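Local coordinates for short-chain dehydrogenase/reductase SDR (Burkholderia phymatum, PDB 5IG2), which binds NAD in a Rossmann-type fold and probably oxidises or reduces a CH-OH group of its substrate, as a short-chain dehydrogenase/reductase, at residues V42-D47 / Q79-A84. Sequence-based numbering, arbitrary orientation.
With NAD (nicotinamide-adenine-dinucleotide), chain F.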
loop_
_atom_site.group_PDB
_atom_site.type_symbol
_atom_site.label_atom_id
_atom_site.label_comp_id
_atom_site.label_asym_id
_atom_site.label_seq_id
_atom_site.Cartn_x
_atom_site.Cartn_y
_atom_site.Cartn_z
ATOM N N VAL B 42 -9.021 3.396 51.016
ATOM C CA VAL B 42 -7.924 2.853 51.816
ATOM C C VAL B 42 -7.689 1.430 51.322
ATOM O O VAL B 42 -8.506 0.537 51.574
ATOM C CB VAL B 42 -8.237 2.885 53.319
ATOM C CG1 VAL B 42 -7.074 2.324 54.131
ATOM C CG2 VAL B 42 -8.567 4.315 53.755
ATOM N N LEU B 43 -6.594 1.215 50.597
ATOM C CA LEU B 43 -6.352 -0.046 49.905
ATOM C C LEU B 43 -5.241 -0.822 50.601
ATOM O O LEU B 43 -4.189 -0.260 50.917
ATOM C CB LEU B 43 -5.996 0.205 48.439
ATOM C CG LEU B 43 -7.006 1.059 47.655
ATOM C CD1 LEU B 43 -6.643 1.126 46.179
ATOM C CD2 LEU B 43 -8.423 0.529 47.832
ATOM N N ALA B 44 -5.477 -2.114 50.832
ATOM C CA ALA B 44 -4.581 -2.947 51.623
ATOM C C ALA B 44 -4.263 -4.243 50.889
ATOM O O ALA B 44 -5.140 -4.852 50.270
ATOM C CB ALA B 44 -5.192 -3.271 52.992
ATOM N N ASP B 45 -3.011 -4.673 50.988
ATOM C CA ASP B 45 -2.557 -5.899 50.348
ATOM C C ASP B 45 -1.175 -6.220 50.897
ATOM O O ASP B 45 -0.475 -5.334 51.383
ATOM C CB ASP B 45 -2.521 -5.752 48.816
ATOM C CG ASP B 45 -2.742 -7.083 48.086
ATOM O OD1 ASP B 45 -1.917 -8.010 48.263
ATOM O OD2 ASP B 45 -3.733 -7.191 47.318
ATOM N N VAL B 46 -0.806 -7.495 50.848
ATOM C CA VAL B 46 0.547 -7.892 51.224
ATOM C C VAL B 46 1.495 -7.861 50.024
ATOM O O VAL B 46 2.723 -7.879 50.205
ATOM C CB VAL B 46 0.507 -9.280 51.885
ATOM C CG1 VAL B 46 0.248 -10.367 50.843
ATOM C CG2 VAL B 46 1.771 -9.526 52.678
ATOM N N ASP B 47 0.954 -7.788 48.807
ATOM C CA ASP B 47 1.730 -7.697 47.571
ATOM C C ASP B 47 2.026 -6.215 47.330
ATOM O O ASP B 47 1.250 -5.493 46.695
ATOM C CB ASP B 47 0.948 -8.338 46.430
ATOM C CG ASP B 47 1.731 -8.402 45.133
ATOM O OD1 ASP B 47 2.727 -7.657 44.975
ATOM O OD2 ASP B 47 1.328 -9.205 44.258
ATOM N N GLN B 79 -5.479 -3.823 62.714
ATOM C CA GLN B 79 -5.685 -2.654 63.562
ATOM C C GLN B 79 -4.929 -1.443 63.021
ATOM O O GLN B 79 -5.447 -0.321 63.039
ATOM C CB GLN B 79 -5.251 -2.956 64.995
ATOM C CG GLN B 79 -5.476 -1.794 65.955
ATOM C CD GLN B 79 -6.949 -1.463 66.157
ATOM O OE1 GLN B 79 -7.726 -2.292 66.644
ATOM N NE2 GLN B 79 -7.336 -0.238 65.796
ATOM N N ALA B 80 -3.704 -1.653 62.526
ATOM C CA ALA B 80 -2.936 -0.548 61.965
ATOM C C ALA B 80 -3.605 0.010 60.715
ATOM O O ALA B 80 -3.533 1.218 60.457
ATOM C CB ALA B 80 -1.511 -1.006 61.657
ATOM N N LEU B 81 -4.265 -0.855 59.942
ATOM C CA LEU B 81 -4.988 -0.416 58.756
ATOM C C LEU B 81 -6.159 0.491 59.126
ATOM O O LEU B 81 -6.391 1.512 58.467
ATOM C CB LEU B 81 -5.465 -1.639 57.968
ATOM C CG LEU B 81 -6.315 -1.372 56.726
ATOM C CD1 LEU B 81 -5.489 -0.641 55.666
ATOM C CD2 LEU B 81 -6.911 -2.669 56.182
ATOM N N ALA B 82 -6.917 0.129 60.168
ATOM C CA ALA B 82 -7.978 1.005 60.646
ATOM C C ALA B 82 -7.410 2.336 61.114
ATOM O O ALA B 82 -7.975 3.395 60.817
ATOM C CB ALA B 82 -8.759 0.338 61.776
ATOM N N ASP B 83 -6.288 2.306 61.842
ATOM C CA ASP B 83 -5.677 3.547 62.317
ATOM C C ASP B 83 -5.262 4.443 61.154
ATOM O O ASP B 83 -5.443 5.666 61.203
ATOM C CB ASP B 83 -4.466 3.252 63.202
ATOM C CG ASP B 83 -4.820 2.452 64.454
ATOM O OD1 ASP B 83 -6.014 2.373 64.825
ATOM O OD2 ASP B 83 -3.884 1.905 65.077
ATOM N N ALA B 84 -4.693 3.855 60.100
ATOM C CA ALA B 84 -4.326 4.645 58.930
ATOM C C ALA B 84 -5.565 5.192 58.226
ATOM O O ALA B 84 -5.563 6.337 57.750
ATOM C CB ALA B 84 -3.485 3.799 57.974
HETATM P PA NAD F . -6.321 -12.265 43.525
HETATM O O1A NAD F . -5.136 -13.129 43.715
HETATM O O2A NAD F . -6.361 -11.568 42.156
HETATM O O5B NAD F . -6.497 -11.166 44.663
HETATM C C5B NAD F . -6.386 -11.519 46.055
HETATM C C4B NAD F . -5.397 -10.569 46.671
HETATM O O4B NAD F . -5.273 -10.857 48.081
HETATM C C3B NAD F . -3.975 -10.616 46.084
HETATM O O3B NAD F . -3.557 -9.334 45.629
HETATM C C2B NAD F . -3.110 -11.086 47.264
HETATM O O2B NAD F . -1.822 -10.481 47.272
HETATM C C1B NAD F . -3.936 -10.602 48.448
HETATM N N9A NAD F . -3.647 -11.285 49.702
HETATM C C8A NAD F . -3.394 -12.619 49.886
HETATM N N7A NAD F . -3.048 -12.934 51.111
HETATM C C5A NAD F . -3.081 -11.721 51.783
HETATM C C6A NAD F . -2.803 -11.368 53.116
HETATM N N6A NAD F . -2.334 -12.224 54.027
HETATM N N1A NAD F . -2.975 -10.076 53.472
HETATM C C2A NAD F . -3.379 -9.200 52.544
HETATM N N3A NAD F . -3.645 -9.410 51.249
HETATM C C4A NAD F . -3.469 -10.699 50.930
HETATM O O3 NAD F . -7.643 -13.130 43.696
HETATM P PN NAD F . -9.186 -12.720 43.783
HETATM O O1N NAD F . -9.356 -11.292 43.416
HETATM O O2N NAD F . -9.940 -13.751 43.035
HETATM O O5D NAD F . -9.419 -12.932 45.344
HETATM C C5D NAD F . -10.327 -12.094 46.091
HETATM C C4D NAD F . -11.269 -12.990 46.858
HETATM O O4D NAD F . -12.213 -13.618 45.957
HETATM C C3D NAD F . -10.607 -14.127 47.645
HETATM O O3D NAD F . -11.194 -14.214 48.938
HETATM C C2D NAD F . -10.973 -15.367 46.827
HETATM O O2D NAD F . -10.999 -16.526 47.650
HETATM C C1D NAD F . -12.357 -14.953 46.350
HETATM N N1N NAD F . -12.951 -15.746 45.169
HETATM C C2N NAD F . -12.298 -15.745 43.993
HETATM C C3N NAD F . -12.830 -16.415 42.905
HETATM C C7N NAD F . -12.249 -16.334 41.528
HETATM O O7N NAD F . -12.557 -17.195 40.689
HETATM N N7N NAD F . -11.336 -15.407 41.290
HETATM C C4N NAD F . -14.046 -17.069 43.057
HETATM C C5N NAD F . -14.704 -17.038 44.275
HETATM C C6N NAD F . -14.135 -16.372 45.331
#
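L81 reaches from helix 75-89 down onto one face of strand 40-45, where it meets V42 and A44. Its CB leaves the helix on the side facing the strand, and with CG anti to the backbone N (chi1 177°) the fork is carried out to the sheet. There the two methyls divide the work: L81 CD1 lies 3.7 Å from V42 CG1 and almost as near A44 CB, while L81 CD2 lies 3.7 Å from A44 CB. The V42 and L81 side chains run past one another in opposite directions, touching through these methyls. V68 of strand 65-69 and T70 also touch L81. On the other face of the strand, L43 packs against helix 48-60.

Beyond A44 the chain runs on into the NAD site. D45 holds the adenosine ribose with both carboxylate oxygens: NAD O2B donates to D45 OD1 at 2.7 Å and NAD O3B to D45 OD2 at 2.7 Å. The backbone N of D47 closes an Asx turn onto D45 OD1, a nearly straight bond (168°), and G23 N binds D45 OD2. An acidic residue gripping both ribose hydroxyls near the C-terminal end of the second Rossmann strand is the classical mark of NAD preference, since its charge would probably disfavour the 2'-phosphate of NADP. The helix-strand contact itself is purely apolar, buried methyl packing without a hydrogen bond.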